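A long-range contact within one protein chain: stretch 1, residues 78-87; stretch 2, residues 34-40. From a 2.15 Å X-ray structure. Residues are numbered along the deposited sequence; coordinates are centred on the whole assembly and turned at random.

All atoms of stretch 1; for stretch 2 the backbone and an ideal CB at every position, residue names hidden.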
# COMPACT_ATOMS: atom_id res chain seq x y z
N MSE A 78 22.24 4.95 -9.31
CA MSE A 78 21.67 4.18 -8.21
C MSE A 78 22.42 4.56 -6.93
O MSE A 78 23.59 5.05 -7.00
CB MSE A 78 21.82 2.69 -8.48
CG MSE A 78 21.08 2.23 -9.73
SE MSE A 78 21.02 0.33 -9.95
CE MSE A 78 22.91 -0.16 -9.69
N PRO A 79 21.82 4.26 -5.77
CA PRO A 79 22.57 4.46 -4.51
C PRO A 79 23.96 3.78 -4.48
O PRO A 79 24.13 2.69 -5.05
CB PRO A 79 21.67 3.82 -3.48
CG PRO A 79 20.29 4.00 -4.04
CD PRO A 79 20.43 3.83 -5.51
N ASP A 80 24.92 4.42 -3.82
CA ASP A 80 26.33 3.96 -3.86
C ASP A 80 26.50 2.53 -3.39
O ASP A 80 27.15 1.73 -4.07
CB ASP A 80 27.26 4.86 -3.00
CG ASP A 80 27.77 6.09 -3.76
OD1 ASP A 80 27.18 6.46 -4.81
OD2 ASP A 80 28.80 6.70 -3.29
N SER A 81 25.88 2.18 -2.25
CA SER A 81 25.95 0.79 -1.74
C SER A 81 25.20 -0.21 -2.60
O SER A 81 25.59 -1.37 -2.65
CB SER A 81 25.49 0.67 -0.29
OG SER A 81 26.27 1.49 0.59
N VAL A 82 24.18 0.24 -3.31
CA VAL A 82 23.49 -0.60 -4.29
C VAL A 82 24.39 -0.87 -5.50
O VAL A 82 24.50 -2.02 -5.95
CB VAL A 82 22.16 0.01 -4.74
CG1 VAL A 82 21.54 -0.79 -5.87
CG2 VAL A 82 21.22 0.11 -3.55
N GLN A 83 25.06 0.18 -6.01
CA GLN A 83 26.07 -0.00 -7.08
C GLN A 83 27.16 -1.07 -6.72
O GLN A 83 27.48 -1.93 -7.55
CB GLN A 83 26.76 1.32 -7.42
CG GLN A 83 25.89 2.40 -8.07
CD GLN A 83 26.70 3.63 -8.47
OE1 GLN A 83 27.87 3.52 -8.81
NE2 GLN A 83 26.08 4.81 -8.42
N SER A 84 27.69 -1.00 -5.49
CA SER A 84 28.67 -1.99 -4.98
C SER A 84 28.17 -3.41 -4.96
O SER A 84 28.94 -4.33 -5.24
CB SER A 84 29.13 -1.64 -3.56
OG SER A 84 29.85 -0.42 -3.56
N LYS A 85 26.90 -3.59 -4.61
CA LYS A 85 26.28 -4.92 -4.53
C LYS A 85 25.80 -5.47 -5.87
O LYS A 85 25.80 -6.67 -6.06
CB LYS A 85 25.14 -4.93 -3.49
CG LYS A 85 25.63 -5.16 -2.03
CD LYS A 85 24.83 -4.36 -1.01
CE LYS A 85 25.40 -4.48 0.42
NZ LYS A 85 24.54 -3.69 1.39
N LEU A 86 25.37 -4.60 -6.78
CA LEU A 86 24.88 -5.01 -8.12
C LEU A 86 25.93 -5.01 -9.25
O LEU A 86 25.63 -5.51 -10.34
CB LEU A 86 23.68 -4.12 -8.55
CG LEU A 86 22.33 -4.34 -7.86
CD1 LEU A 86 21.32 -3.41 -8.48
CD2 LEU A 86 21.86 -5.78 -7.96
N LYS A 87 27.13 -4.46 -9.03
CA LYS A 87 28.19 -4.44 -10.07
C LYS A 87 28.57 -5.84 -10.56
O LYS A 87 28.50 -6.82 -9.81
CB LYS A 87 29.46 -3.73 -9.57
CG LYS A 87 30.21 -4.49 -8.47
CD LYS A 87 31.23 -3.61 -7.76
CE LYS A 87 32.08 -4.44 -6.79
NZ LYS A 87 32.56 -3.62 -5.64
OXT LYS A 87 28.99 -6.00 -11.71
N UNK A 34 17.30 -7.93 -5.23
CA UNK A 34 17.64 -6.51 -5.36
C UNK A 34 18.04 -5.91 -4.04
O UNK A 34 18.24 -6.63 -3.07
CB UNK A 34 16.46 -5.73 -5.94
N UNK A 35 18.22 -4.60 -4.03
CA UNK A 35 18.64 -3.89 -2.84
C UNK A 35 17.80 -2.66 -2.68
O UNK A 35 17.52 -1.97 -3.68
CB UNK A 35 20.13 -3.53 -2.90
N UNK A 36 17.37 -2.35 -1.45
CA UNK A 36 16.63 -1.12 -1.21
C UNK A 36 17.58 0.07 -1.13
O UNK A 36 18.81 -0.12 -1.35
CB UNK A 36 15.81 -1.23 0.07
N UNK A 37 17.05 1.26 -0.84
CA UNK A 37 17.86 2.50 -0.85
C UNK A 37 18.93 2.52 0.22
O UNK A 37 19.93 3.17 0.04
CB UNK A 37 16.96 3.72 -0.67
N UNK A 38 18.69 1.81 1.34
CA UNK A 38 19.70 1.63 2.38
C UNK A 38 20.57 0.37 2.18
O UNK A 38 21.29 0.00 3.07
CB UNK A 38 19.01 1.56 3.74
N UNK A 39 20.55 -0.23 0.98
CA UNK A 39 21.39 -1.39 0.67
C UNK A 39 20.98 -2.72 1.28
O UNK A 39 21.75 -3.66 1.25
CB UNK A 39 22.82 -1.09 1.12
N UNK A 40 19.76 -2.83 1.80
CA UNK A 40 19.29 -4.09 2.37
C UNK A 40 18.87 -5.03 1.24
O UNK A 40 18.21 -4.59 0.32
CB UNK A 40 18.13 -3.85 3.34

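Stretch 1 presents a helix, residues 80-86, with Pro79 at its N-cap, and the side chains that make the contacts are those of Pro79, Val82, Lys85 and Leu86. Position 34 is extended (phi/psi -153/-172), its CA-to-CB direction runs sideways, and no atom of stretch 1 lies within 5.5 Å of the ideal CB. Stretch 1 therefore sets little constraint, and many residues would be compatible. The deposited residue is Gly34, which makes no contact across the interface.

Position 35 faces the helix most broadly. Its backbone is extended (-135/138) and CA-to-CB points toward the helix, with the ideal CB 3.9 Å from Val82 CG2, 5.1 Å from Lys85 CD and 5.5 Å from Leu86 CG. These groups offer a largely aliphatic surface, bordered by a lysine whose methylenes could cover a flat group. A large apolar or aromatic side chain would suit: leucine, methionine, phenylalanine, tyrosine or tryptophan. The residue is Tyr35, with chi1 -64° (m) and chi2 85°. Its CB keeps the 3.9 Å contact with Val82 CG2. Lys85 packs on the ring, its CB sitting 3.7 Å from the centroid of the Tyr35 ring and 11° off its normal, a CH-pi contact over one face. Farther along the same lysine, Lys85 CD is 3.7 Å from Tyr35 CE2. Leu86 packs differently, at the ring edge near its plane, with Leu86 CD2 3.9 Å from Tyr35 CD1. Tyr35 is thus held by both face and edge contacts.

At position 36 (-80/-177), CA-to-CB points away, so stretch 1 cannot select the side chain, although the backbone O of 36 lies 3.3 Å from Val82 CG2. This position opens a type I turn that ends at 39; a side-chain acceptor here, as in aspartate, asparagine or serine, could receive backbone NH groups. Asn36 does so: Asn36 OD1 accepts from the backbone N of 40 at 2.9 Å. A weak hydrogen bond also runs from the backbone N of 38 to Asn36 OD1, at 3.2 Å.

Position 37 has turn angles (-65/-28) and points away; its ideal CB is 4.7 Å from Pro79 CG. Small or polar residues would be acceptable. Ala37 adds a backbone contact, Ala37 O lying 4.0 Å from Pro79 CB.

Position 38 (-91/15) also points away, with nothing of stretch 1 within 5.5 Å of its ideal CB; polar residues are reasonable. Ser38 OG donates to Asn36 OD1 at 3.2 Å.

At position 39 the evidence is sharper. Phi is +75°, which by itself favours glycine, and the ideal CB would point toward the helix, only 3.1 Å from Lys85 NZ and 3.5 Å from Ser81 CB, both tight. Glycine is the clear expectation, and Gly39 is found. With no side chain in that space, Lys85 NZ occupies the approach to the backbone and donates a hydrogen bond to Gly39 O at 2.8 Å.

At position 40 (-78/137) CA-to-CB points away, and stretch 1 leaves the choice open; many side chains would fit. The residue is Lys40, whose backbone O accepts from Asn36 N at 3.0 Å.

Stretch 2 34-40: GYNASGK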
# COMPACT_ATOMS: atom_id res chain seq x y z
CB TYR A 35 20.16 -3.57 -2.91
CG TYR A 35 20.99 -4.86 -2.92
CD1 TYR A 35 21.24 -5.54 -4.12
CD2 TYR A 35 21.41 -5.47 -1.73
CE1 TYR A 35 21.92 -6.77 -4.14
CE2 TYR A 35 22.13 -6.71 -1.74
CZ TYR A 35 22.36 -7.34 -2.96
OH TYR A 35 23.03 -8.53 -3.01
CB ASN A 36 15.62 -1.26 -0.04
CG ASN A 36 16.26 -1.16 1.35
OD1 ASN A 36 17.49 -1.11 1.53
ND2 ASN A 36 15.39 -1.13 2.36
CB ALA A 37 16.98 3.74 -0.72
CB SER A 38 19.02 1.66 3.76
OG SER A 38 17.65 1.29 3.69
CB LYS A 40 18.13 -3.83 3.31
CG LYS A 40 17.62 -5.06 4.02
CD LYS A 40 16.80 -4.72 5.24
CE LYS A 40 16.46 -5.99 6.02
NZ LYS A 40 15.87 -5.65 7.34
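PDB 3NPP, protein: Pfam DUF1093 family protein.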